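PDB 2OX4: putative mandelate racemase from Zymomonas mobilis, which probably acts as a magnesium-dependent lyase or dehydratase of the enolase superfamily, though its substrate is not established. Local coordinates for residues F92-W103 / L291-E299. Residues are numbered along the deposited sequence; the frame is centred on the assembly and turned at random. Where two conformers were deposited one is given.
Sequences FSGISAFDIAFW and LGTCGGFTE
Leu291 meets Ile100 first: its CB lies 4.1 Å from Ile100 CD1, and Ile100 as a whole is a knob held among Leu291, Gly292, Gly296 and Phe297. Gly292 brings its carbonyl O to Ser93 CA in a CA-H...O contact. Ser96 sits as a second knob among Gly292, Thr293, Cys294 and Gly296, where Gly295 N gives Ser96 OG a weak, bent bond of 2.8 Å. The same hydroxyl donates to Phe92 O. At Gly296, whose phi is positive, the backbones run close together, with Gly296 CA 3.8 Å from Ser96 CA. Phe297 then lays its CB over the five-membered ring of Trp103 and turns its ring edge toward that face, in an offset edge-to-face pair with planes at 71°. Thr298 ends the series: its backbone N bonds Asp99 OD2 almost straight (3.0 Å, 170°). Thr298 OG1 donates to Asp99 OD1 (2.5 Å) and accepts from Trp103 NE1 exactly in the indole plane. Both carboxylate oxygens are met on the syn side, the N clearly tilted out of the plane and OG1 less so, as Asp99 extends its carboxylate away from its own backbone N (chi1 -174°). By taking the backbone N-H of Thr298 in the first turn of helix 296-309, that carboxylate joins the N-terminal capping domain's helix 89-110 to the C-terminal barrel, the two-domain architecture of the enolase superfamily.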
loop_
_atom_site.group_PDB
_atom_site.type_symbol
_atom_site.label_atom_id
_atom_site.label_comp_id
_atom_site.label_asym_id
_atom_site.label_seq_id
_atom_site.Cartn_x
_atom_site.Cartn_y
_atom_site.Cartn_z
ATOM N N PHE C 92 8.083 14.475 27.735
ATOM C CA PHE C 92 9.382 14.609 27.055
ATOM C C PHE C 92 10.164 15.886 27.425
ATOM O O PHE C 92 11.402 15.872 27.438
ATOM C CB PHE C 92 9.260 14.410 25.538
ATOM C CG PHE C 92 9.127 12.962 25.128
ATOM C CD1 PHE C 92 8.021 12.534 24.414
ATOM C CD2 PHE C 92 10.103 12.029 25.485
ATOM C CE1 PHE C 92 7.890 11.190 24.047
ATOM C CE2 PHE C 92 9.988 10.692 25.118
ATOM C CZ PHE C 92 8.884 10.274 24.406
ATOM N N SER C 93 9.453 16.954 27.786
ATOM C CA SER C 93 10.095 18.180 28.291
ATOM C C SER C 93 10.914 17.916 29.547
ATOM O O SER C 93 11.984 18.493 29.736
ATOM C CB SER C 93 9.055 19.262 28.598
ATOM O OG SER C 93 8.491 19.787 27.415
ATOM N N GLY C 94 10.397 17.046 30.417
ATOM C CA GLY C 94 11.090 16.705 31.660
ATOM C C GLY C 94 12.374 15.934 31.398
ATOM O O GLY C 94 13.423 16.252 31.947
ATOM N N ILE C 95 12.292 14.928 30.535
ATOM C CA ILE C 95 13.491 14.212 30.075
ATOM C C ILE C 95 14.501 15.190 29.449
ATOM O O ILE C 95 15.692 15.147 29.777
ATOM C CB ILE C 95 13.130 13.064 29.102
ATOM C CG1 ILE C 95 12.144 12.101 29.773
ATOM C CG2 ILE C 95 14.378 12.309 28.708
ATOM C CD1 ILE C 95 11.813 10.814 28.927
ATOM N N SER C 96 13.998 16.100 28.614
ATOM C CA SER C 96 14.824 17.050 27.856
ATOM C C SER C 96 15.657 17.924 28.786
ATOM O O SER C 96 16.866 18.079 28.579
ATOM C CB SER C 96 13.949 17.976 27.013
ATOM O OG SER C 96 13.185 17.266 26.052
ATOM N N ALA C 97 15.006 18.509 29.794
ATOM C CA ALA C 97 15.669 19.536 30.604
ATOM C C ALA C 97 16.807 18.917 31.395
ATOM O O ALA C 97 17.924 19.456 31.439
ATOM C CB ALA C 97 14.673 20.263 31.513
ATOM N N PHE C 98 16.544 17.753 31.978
ATOM C CA PHE C 98 17.571 17.006 32.675
ATOM C C PHE C 98 18.725 16.612 31.760
ATOM O O PHE C 98 19.893 16.790 32.116
ATOM C CB PHE C 98 16.957 15.796 33.393
ATOM C CG PHE C 98 16.281 16.164 34.682
ATOM C CD1 PHE C 98 14.917 15.999 34.843
ATOM C CD2 PHE C 98 17.025 16.713 35.728
ATOM C CE1 PHE C 98 14.304 16.343 36.050
ATOM C CE2 PHE C 98 16.415 17.059 36.939
ATOM C CZ PHE C 98 15.059 16.881 37.095
ATOM N N ASP C 99 18.399 16.124 30.568
ATOM C CA ASP C 99 19.425 15.694 29.619
ATOM C C ASP C 99 20.390 16.837 29.269
ATOM O O ASP C 99 21.605 16.649 29.266
ATOM C CB ASP C 99 18.785 15.063 28.369
ATOM C CG ASP C 99 19.815 14.484 27.427
ATOM O OD1 ASP C 99 20.256 13.332 27.640
ATOM O OD2 ASP C 99 20.179 15.200 26.484
ATOM N N ILE C 100 19.841 18.031 29.030
ATOM C CA ILE C 100 20.658 19.211 28.734
ATOM C C ILE C 100 21.632 19.489 29.908
ATOM O O ILE C 100 22.840 19.688 29.693
ATOM C CB ILE C 100 19.772 20.451 28.410
ATOM C CG1 ILE C 100 18.992 20.233 27.099
ATOM C CG2 ILE C 100 20.643 21.739 28.292
ATOM C CD1 ILE C 100 17.794 21.208 26.897
ATOM N N ALA C 101 21.114 19.459 31.133
ATOM C CA ALA C 101 21.945 19.696 32.330
ATOM C C ALA C 101 23.045 18.627 32.501
ATOM O O ALA C 101 24.174 18.941 32.909
ATOM C CB ALA C 101 21.080 19.769 33.562
ATOM N N PHE C 102 22.728 17.373 32.181
ATOM C CA PHE C 102 23.743 16.317 32.227
ATOM C C PHE C 102 24.896 16.568 31.255
ATOM O O PHE C 102 26.071 16.409 31.627
ATOM C CB PHE C 102 23.135 14.938 31.946
ATOM C CG PHE C 102 22.017 14.555 32.874
ATOM C CD1 PHE C 102 20.998 13.723 32.421
ATOM C CD2 PHE C 102 21.982 15.010 34.194
ATOM C CE1 PHE C 102 19.952 13.357 33.256
ATOM C CE2 PHE C 102 20.923 14.657 35.044
ATOM C CZ PHE C 102 19.913 13.824 34.578
ATOM N N TRP C 103 24.572 16.953 30.020
ATOM C CA TRP C 103 25.613 17.253 29.044
ATOM C C TRP C 103 26.436 18.482 29.465
ATOM O O TRP C 103 27.651 18.490 29.290
ATOM C CB TRP C 103 25.050 17.412 27.632
ATOM C CG TRP C 103 24.677 16.083 26.979
ATOM C CD1 TRP C 103 23.446 15.488 26.967
ATOM C CD2 TRP C 103 25.551 15.210 26.254
ATOM N NE1 TRP C 103 23.501 14.296 26.269
ATOM C CE2 TRP C 103 24.780 14.108 25.817
ATOM C CE3 TRP C 103 26.911 15.260 25.919
ATOM C CZ2 TRP C 103 25.328 13.058 25.069
ATOM C CZ3 TRP C 103 27.456 14.215 25.178
ATOM C CH2 TRP C 103 26.668 13.126 24.766
ATOM N N LEU C 291 15.258 21.391 21.604
ATOM C CA LEU C 291 16.071 20.666 22.603
ATOM C C LEU C 291 15.333 20.452 23.938
ATOM O O LEU C 291 15.457 19.396 24.543
ATOM C CB LEU C 291 17.398 21.380 22.865
ATOM C CG LEU C 291 18.620 21.075 21.997
ATOM C CD1 LEU C 291 19.793 21.854 22.551
ATOM C CD2 LEU C 291 18.964 19.612 22.006
ATOM N N GLY C 292 14.546 21.438 24.359
ATOM C CA GLY C 292 13.827 21.376 25.632
ATOM C C GLY C 292 12.499 20.629 25.642
ATOM O O GLY C 292 11.826 20.578 26.683
ATOM N N THR C 293 12.099 20.056 24.502
ATOM C CA THR C 293 10.914 19.179 24.456
ATOM C C THR C 293 11.110 17.850 23.698
ATOM O O THR C 293 10.399 16.874 23.966
ATOM C CB THR C 293 9.626 19.880 23.895
ATOM O OG1 THR C 293 9.783 20.166 22.503
ATOM C CG2 THR C 293 9.284 21.167 24.644
ATOM N N CYS C 294 12.054 17.812 22.760
ATOM C CA CYS C 294 12.208 16.635 21.894
ATOM C C CYS C 294 12.911 15.469 22.592
ATOM O O CYS C 294 12.858 14.345 22.116
ATOM C CB CYS C 294 12.969 17.001 20.624
ATOM S SG CYS C 294 14.755 17.113 20.856
ATOM N N GLY C 295 13.586 15.755 23.706
ATOM C CA GLY C 295 14.310 14.748 24.489
ATOM C C GLY C 295 15.757 15.117 24.808
ATOM O O GLY C 295 16.553 14.248 25.164
ATOM N N GLY C 296 16.113 16.402 24.688
ATOM C CA GLY C 296 17.462 16.842 25.086
ATOM C C GLY C 296 18.472 16.649 23.973
ATOM O O GLY C 296 18.107 16.253 22.852
ATOM N N PHE C 297 19.745 16.920 24.267
ATOM C CA PHE C 297 20.836 16.645 23.309
ATOM C C PHE C 297 20.816 15.198 22.797
ATOM O O PHE C 297 21.040 14.948 21.618
ATOM C CB PHE C 297 22.202 16.870 23.958
ATOM C CG PHE C 297 22.557 18.319 24.177
ATOM C CD1 PHE C 297 22.739 18.807 25.470
ATOM C CD2 PHE C 297 22.775 19.168 23.099
ATOM C CE1 PHE C 297 23.105 20.128 25.692
ATOM C CE2 PHE C 297 23.134 20.502 23.313
ATOM C CZ PHE C 297 23.297 20.975 24.609
ATOM N N THR C 298 20.571 14.264 23.712
ATOM C CA THR C 298 20.637 12.828 23.407
ATOM C C THR C 298 19.655 12.480 22.285
ATOM O O THR C 298 20.011 11.824 21.287
ATOM C CB THR C 298 20.356 12.001 24.683
ATOM O OG1 THR C 298 21.395 12.252 25.636
ATOM C CG2 THR C 298 20.312 10.492 24.381
ATOM N N GLU C 299 18.428 12.960 22.431
ATOM C CA GLU C 299 17.374 12.620 21.477
ATOM C C GLU C 299 17.397 13.509 20.240
ATOM O O GLU C 299 17.119 13.039 19.136
ATOM C CB GLU C 299 16.001 12.655 22.156
ATOM C CG GLU C 299 14.883 11.974 21.347
ATOM C CD GLU C 299 14.917 10.457 21.414
ATOM O OE1 GLU C 299 15.855 9.877 21.995
ATOM O OE2 GLU C 299 13.972 9.829 20.883
#